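Local structure of heavy metal cation tricomponent efflux pump ZneA(CzcA-like) (Cupriavidus metallidurans, 4K0J) at residues T66-H80 / S84-K98. The protein probably exports zinc and related heavy-metal cations across the inner membrane, as a proton antiporter of the RND superfamily. Numbering follows the deposited sequence.
Sequences TIPLEREIMGVPGMH and SKSTFGLSLITVVFK
Thr66 OG1 reaches down between two serines on neighbouring strands and is hydrogen-bonded to both, at 2.8 Å from Ser86 OG and 2.8 Å from Ser91 OG. With its hydroxyl anti to the carbonyl carbon (chi1 -52°), Thr66 turns CG2 toward Ser84, where it lies 3.6 Å from Ser84 OG. That serine hydroxyl is hydrogen-bonded to the backbone carbonyl of Arg801, and the extended side chain of Glu70 comes down beside it to form a salt bridge with the Arg801 guanidinium. Ser84 and Glu70 are thus both tied to Arg801 on strand 788-802.

Apolar contacts continue along strand 90-97. Ile93 pushes CD1 up to Leu69 CB (3.8 Å), while Ile73 CG2 meets Val95 CG2. The other branch of Val95, CG1, touches Met79 CG, whose side chain crosses it at about a right angle.

Backbone bonds close the far end. Lys98 N donates to Gly78 O (2.7 Å), and His80 N to Val96 O (2.9 Å). They flank the non-hydrogen-bonded pair Met79–Phe97; Pro77 O sits at the edge of the Phe97 ring.

Helix 62-73 therefore packs on one face of the antiparallel hairpin 79-87/90-97; its 66-73 part runs at 21° to strand 90-97, in the same direction, in a helix-on-sheet layer of the kind that builds the porter subdomains of RND pumps.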
loop_
_atom_site.group_PDB
_atom_site.type_symbol
_atom_site.label_atom_id
_atom_site.label_comp_id
_atom_site.label_asym_id
_atom_site.label_seq_id
_atom_site.Cartn_x
_atom_site.Cartn_y
_atom_site.Cartn_z
ATOM N N THR C 66 11.665 17.930 -20.309
ATOM C CA THR C 66 12.335 16.693 -19.923
ATOM C C THR C 66 13.382 16.915 -18.832
ATOM O O THR C 66 13.570 16.066 -17.966
ATOM C CB THR C 66 12.993 16.009 -21.137
ATOM O OG1 THR C 66 12.028 15.866 -22.184
ATOM C CG2 THR C 66 13.517 14.639 -20.765
ATOM N N ILE C 67 14.051 18.064 -18.868
ATOM C CA ILE C 67 15.132 18.350 -17.923
ATOM C C ILE C 67 14.718 18.491 -16.442
ATOM O O ILE C 67 15.250 17.774 -15.590
ATOM C CB ILE C 67 15.984 19.557 -18.373
ATOM C CG1 ILE C 67 16.657 19.249 -19.704
ATOM C CG2 ILE C 67 17.040 19.881 -17.329
ATOM C CD1 ILE C 67 17.819 18.296 -19.572
ATOM N N PRO C 68 13.773 19.403 -16.125
ATOM C CA PRO C 68 13.415 19.558 -14.705
ATOM C C PRO C 68 12.651 18.344 -14.160
ATOM O O PRO C 68 12.767 17.990 -12.974
ATOM C CB PRO C 68 12.512 20.791 -14.715
ATOM C CG PRO C 68 11.884 20.779 -16.065
ATOM C CD PRO C 68 12.952 20.275 -16.990
ATOM N N LEU C 69 11.865 17.728 -15.039
ATOM C CA LEU C 69 11.204 16.470 -14.744
ATOM C C LEU C 69 12.246 15.425 -14.406
ATOM O O LEU C 69 12.082 14.674 -13.461
ATOM C CB LEU C 69 10.374 16.001 -15.934
ATOM C CG LEU C 69 8.882 16.304 -15.897
ATOM C CD1 LEU C 69 8.633 17.802 -15.830
ATOM C CD2 LEU C 69 8.197 15.698 -17.107
ATOM N N GLU C 70 13.324 15.379 -15.181
ATOM C CA GLU C 70 14.397 14.429 -14.918
ATOM C C GLU C 70 15.056 14.727 -13.573
ATOM O O GLU C 70 15.418 13.806 -12.839
ATOM C CB GLU C 70 15.429 14.428 -16.054
ATOM C CG GLU C 70 16.447 13.297 -15.972
ATOM C CD GLU C 70 17.237 13.113 -17.256
ATOM O OE1 GLU C 70 18.315 12.479 -17.208
ATOM O OE2 GLU C 70 16.773 13.592 -18.312
ATOM N N ARG C 71 15.188 16.014 -13.250
ATOM C CA ARG C 71 15.720 16.428 -11.952
ATOM C C ARG C 71 14.894 15.873 -10.788
ATOM O O ARG C 71 15.427 15.184 -9.919
ATOM C CB ARG C 71 15.804 17.955 -11.847
ATOM C CG ARG C 71 16.729 18.615 -12.859
ATOM C CD ARG C 71 16.977 20.074 -12.498
ATOM N NE ARG C 71 17.797 20.766 -13.488
ATOM C CZ ARG C 71 17.330 21.664 -14.351
ATOM N NH1 ARG C 71 16.042 21.985 -14.350
ATOM N NH2 ARG C 71 18.155 22.245 -15.215
ATOM N N GLU C 72 13.596 16.166 -10.770
ATOM C CA GLU C 72 12.754 15.682 -9.670
ATOM C C GLU C 72 12.573 14.154 -9.649
ATOM O O GLU C 72 12.726 13.513 -8.611
ATOM C CB GLU C 72 11.398 16.404 -9.641
ATOM C CG GLU C 72 10.692 16.517 -10.984
ATOM C CD GLU C 72 9.483 17.439 -10.930
ATOM O OE1 GLU C 72 9.186 18.108 -11.944
ATOM O OE2 GLU C 72 8.829 17.494 -9.868
ATOM N N ILE C 73 12.265 13.582 -10.805
ATOM C CA ILE C 73 12.035 12.148 -10.936
ATOM C C ILE C 73 13.277 11.293 -10.637
ATOM O O ILE C 73 13.154 10.163 -10.166
ATOM C CB ILE C 73 11.460 11.816 -12.333
ATOM C CG1 ILE C 73 10.107 12.506 -12.520
ATOM C CG2 ILE C 73 11.309 10.318 -12.540
ATOM C CD1 ILE C 73 9.488 12.263 -13.880
ATOM N N MET C 74 14.472 11.830 -10.889
ATOM C CA MET C 74 15.707 11.093 -10.592
ATOM C C MET C 74 15.751 10.649 -9.128
ATOM O O MET C 74 16.350 9.628 -8.796
ATOM C CB MET C 74 16.944 11.935 -10.934
ATOM C CG MET C 74 18.288 11.267 -10.631
ATOM S SD MET C 74 18.689 9.853 -11.684
ATOM C CE MET C 74 20.220 9.287 -10.949
ATOM N N GLY C 75 15.085 11.411 -8.267
ATOM C CA GLY C 75 15.074 11.133 -6.845
ATOM C C GLY C 75 13.976 10.204 -6.355
ATOM O O GLY C 75 13.828 10.022 -5.147
ATOM N N VAL C 76 13.202 9.617 -7.266
ATOM C CA VAL C 76 12.193 8.649 -6.842
ATOM C C VAL C 76 12.867 7.454 -6.182
ATOM O O VAL C 76 13.914 6.989 -6.634
ATOM C CB VAL C 76 11.274 8.163 -7.994
ATOM C CG1 VAL C 76 10.520 9.331 -8.602
ATOM C CG2 VAL C 76 12.064 7.402 -9.055
ATOM N N PRO C 77 12.281 6.971 -5.081
ATOM C CA PRO C 77 12.832 5.817 -4.373
ATOM C C PRO C 77 12.775 4.561 -5.230
ATOM O O PRO C 77 11.866 4.406 -6.045
ATOM C CB PRO C 77 11.900 5.675 -3.172
ATOM C CG PRO C 77 10.639 6.340 -3.591
ATOM C CD PRO C 77 11.079 7.497 -4.416
ATOM N N GLY C 78 13.754 3.681 -5.051
ATOM C CA GLY C 78 13.778 2.414 -5.754
ATOM C C GLY C 78 14.150 2.530 -7.218
ATOM O O GLY C 78 14.049 1.559 -7.964
ATOM N N MET C 79 14.584 3.713 -7.635
ATOM C CA MET C 79 14.981 3.919 -9.021
ATOM C C MET C 79 16.269 3.160 -9.337
ATOM O O MET C 79 17.166 3.079 -8.503
ATOM C CB MET C 79 15.169 5.407 -9.303
ATOM C CG MET C 79 15.340 5.731 -10.776
ATOM S SD MET C 79 16.758 6.789 -11.106
ATOM C CE MET C 79 18.107 5.656 -10.781
ATOM N N HIS C 80 16.357 2.606 -10.542
ATOM C CA HIS C 80 17.551 1.880 -10.963
ATOM C C HIS C 80 18.178 2.507 -12.197
ATOM O O HIS C 80 19.324 2.940 -12.164
ATOM C CB HIS C 80 17.225 0.417 -11.243
ATOM C CG HIS C 80 18.402 -0.387 -11.698
ATOM N ND1 HIS C 80 18.394 -1.129 -12.859
ATOM C CD2 HIS C 80 19.626 -0.564 -11.145
ATOM C CE1 HIS C 80 19.563 -1.731 -13.001
ATOM N NE2 HIS C 80 20.327 -1.405 -11.974
ATOM N N SER C 84 15.292 8.877 -21.009
ATOM C CA SER C 84 14.297 9.835 -21.483
ATOM C C SER C 84 14.520 10.235 -22.941
ATOM O O SER C 84 15.654 10.277 -23.418
ATOM C CB SER C 84 14.287 11.084 -20.596
ATOM O OG SER C 84 15.565 11.694 -20.546
ATOM N N LYS C 85 13.430 10.533 -23.641
ATOM C CA LYS C 85 13.510 10.890 -25.051
ATOM C C LYS C 85 12.578 12.039 -25.406
ATOM O O LYS C 85 11.385 12.016 -25.093
ATOM C CB LYS C 85 13.208 9.683 -25.930
ATOM C CG LYS C 85 13.693 9.837 -27.347
ATOM C CD LYS C 85 13.388 8.594 -28.164
ATOM C CE LYS C 85 14.002 7.345 -27.544
ATOM N NZ LYS C 85 13.708 6.124 -28.348
ATOM N N SER C 86 13.137 13.037 -26.082
ATOM C CA SER C 86 12.418 14.271 -26.374
ATOM C C SER C 86 12.378 14.553 -27.871
ATOM O O SER C 86 13.387 14.391 -28.569
ATOM C CB SER C 86 13.087 15.426 -25.647
ATOM O OG SER C 86 13.584 14.995 -24.390
ATOM N N THR C 87 11.213 14.986 -28.353
ATOM C CA THR C 87 10.984 15.094 -29.788
ATOM C C THR C 87 9.670 15.780 -30.159
ATOM O O THR C 87 8.857 16.124 -29.295
ATOM C CB THR C 87 10.997 13.700 -30.462
ATOM O OG1 THR C 87 10.648 13.831 -31.847
ATOM C CG2 THR C 87 10.003 12.774 -29.781
ATOM N N PHE C 88 9.488 15.973 -31.464
ATOM C CA PHE C 88 8.249 16.484 -32.036
ATOM C C PHE C 88 7.092 15.662 -31.495
ATOM O O PHE C 88 7.076 14.432 -31.605
ATOM C CB PHE C 88 8.310 16.404 -33.570
ATOM C CG PHE C 88 7.036 16.821 -34.273
ATOM C CD1 PHE C 88 6.770 18.158 -34.527
ATOM C CD2 PHE C 88 6.127 15.868 -34.719
ATOM C CE1 PHE C 88 5.607 18.542 -35.188
ATOM C CE2 PHE C 88 4.963 16.247 -35.380
ATOM C CZ PHE C 88 4.705 17.585 -35.613
ATOM N N GLY C 89 6.143 16.351 -30.876
ATOM C CA GLY C 89 5.007 15.687 -30.279
ATOM C C GLY C 89 5.102 15.556 -28.771
ATOM O O GLY C 89 4.114 15.800 -28.076
ATOM N N LEU C 90 6.275 15.192 -28.251
ATOM C CA LEU C 90 6.336 14.796 -26.847
ATOM C C LEU C 90 7.701 14.673 -26.171
ATOM O O LEU C 90 8.757 14.703 -26.799
ATOM C CB LEU C 90 5.611 13.459 -26.659
ATOM C CG LEU C 90 6.444 12.220 -26.977
ATOM C CD1 LEU C 90 5.751 10.987 -26.461
ATOM C CD2 LEU C 90 6.692 12.088 -28.462
ATOM N N SER C 91 7.628 14.522 -24.853
ATOM C CA SER C 91 8.744 14.120 -24.015
ATOM C C SER C 91 8.311 12.898 -23.223
ATOM O O SER C 91 7.433 12.997 -22.365
ATOM C CB SER C 91 9.088 15.223 -23.028
ATOM O OG SER C 91 9.551 14.660 -21.814
ATOM N N LEU C 92 8.909 11.748 -23.513
ATOM C CA LEU C 92 8.579 10.536 -22.766
ATOM C C LEU C 92 9.767 10.042 -21.946
ATOM O O LEU C 92 10.863 9.823 -22.471
ATOM C CB LEU C 92 7.999 9.434 -23.668
ATOM C CG LEU C 92 8.840 8.677 -24.691
ATOM C CD1 LEU C 92 8.091 7.453 -25.159
ATOM C CD2 LEU C 92 9.154 9.564 -25.864
ATOM N N ILE C 93 9.542 9.885 -20.647
ATOM C CA ILE C 93 10.617 9.527 -19.734
ATOM C C ILE C 93 10.425 8.127 -19.189
ATOM O O ILE C 93 9.411 7.840 -18.564
ATOM C CB ILE C 93 10.690 10.512 -18.558
ATOM C CG1 ILE C 93 11.166 11.886 -19.040
ATOM C CG2 ILE C 93 11.582 9.966 -17.460
ATOM C CD1 ILE C 93 11.188 12.942 -17.959
ATOM N N THR C 94 11.393 7.252 -19.435
ATOM C CA THR C 94 11.313 5.878 -18.958
ATOM C C THR C 94 12.070 5.720 -17.644
ATOM O O THR C 94 13.212 6.160 -17.527
ATOM C CB THR C 94 11.865 4.883 -20.002
ATOM O OG1 THR C 94 11.019 4.883 -21.157
ATOM C CG2 THR C 94 11.915 3.478 -19.433
ATOM N N VAL C 95 11.424 5.108 -16.652
ATOM C CA VAL C 95 12.102 4.781 -15.401
ATOM C C VAL C 95 11.981 3.302 -15.087
ATOM O O VAL C 95 10.876 2.781 -14.988
ATOM C CB VAL C 95 11.544 5.570 -14.204
ATOM C CG1 VAL C 95 12.097 5.005 -12.897
ATOM C CG2 VAL C 95 11.888 7.038 -14.333
ATOM N N VAL C 96 13.118 2.629 -14.936
ATOM C CA VAL C 96 13.125 1.251 -14.470
ATOM C C VAL C 96 13.667 1.216 -13.046
ATOM O O VAL C 96 14.609 1.937 -12.713
ATOM C CB VAL C 96 13.905 0.312 -15.428
ATOM C CG1 VAL C 96 14.593 1.111 -16.522
ATOM C CG2 VAL C 96 14.909 -0.549 -14.671
ATOM N N PHE C 97 13.041 0.390 -12.210
ATOM C CA PHE C 97 13.307 0.360 -10.771
ATOM C C PHE C 97 14.203 -0.802 -10.351
ATOM O O PHE C 97 14.565 -1.649 -11.166
ATOM C CB PHE C 97 11.994 0.283 -9.995
ATOM C CG PHE C 97 11.125 1.500 -10.141
ATOM C CD1 PHE C 97 10.365 1.696 -11.280
ATOM C CD2 PHE C 97 11.059 2.443 -9.131
ATOM C CE1 PHE C 97 9.565 2.813 -11.413
ATOM C CE2 PHE C 97 10.254 3.561 -9.259
ATOM C CZ PHE C 97 9.507 3.746 -10.401
ATOM N N LYS C 98 14.567 -0.827 -9.073
ATOM C CA LYS C 98 15.335 -1.937 -8.522
ATOM C C LYS C 98 14.396 -3.114 -8.330
ATOM O O LYS C 98 13.186 -2.954 -8.415
ATOM C CB LYS C 98 15.982 -1.551 -7.188
ATOM C CG LYS C 98 17.429 -1.088 -7.291
ATOM C CD LYS C 98 18.347 -2.219 -7.746
ATOM C CE LYS C 98 19.797 -1.758 -7.856
ATOM N NZ LYS C 98 20.683 -2.819 -8.417
#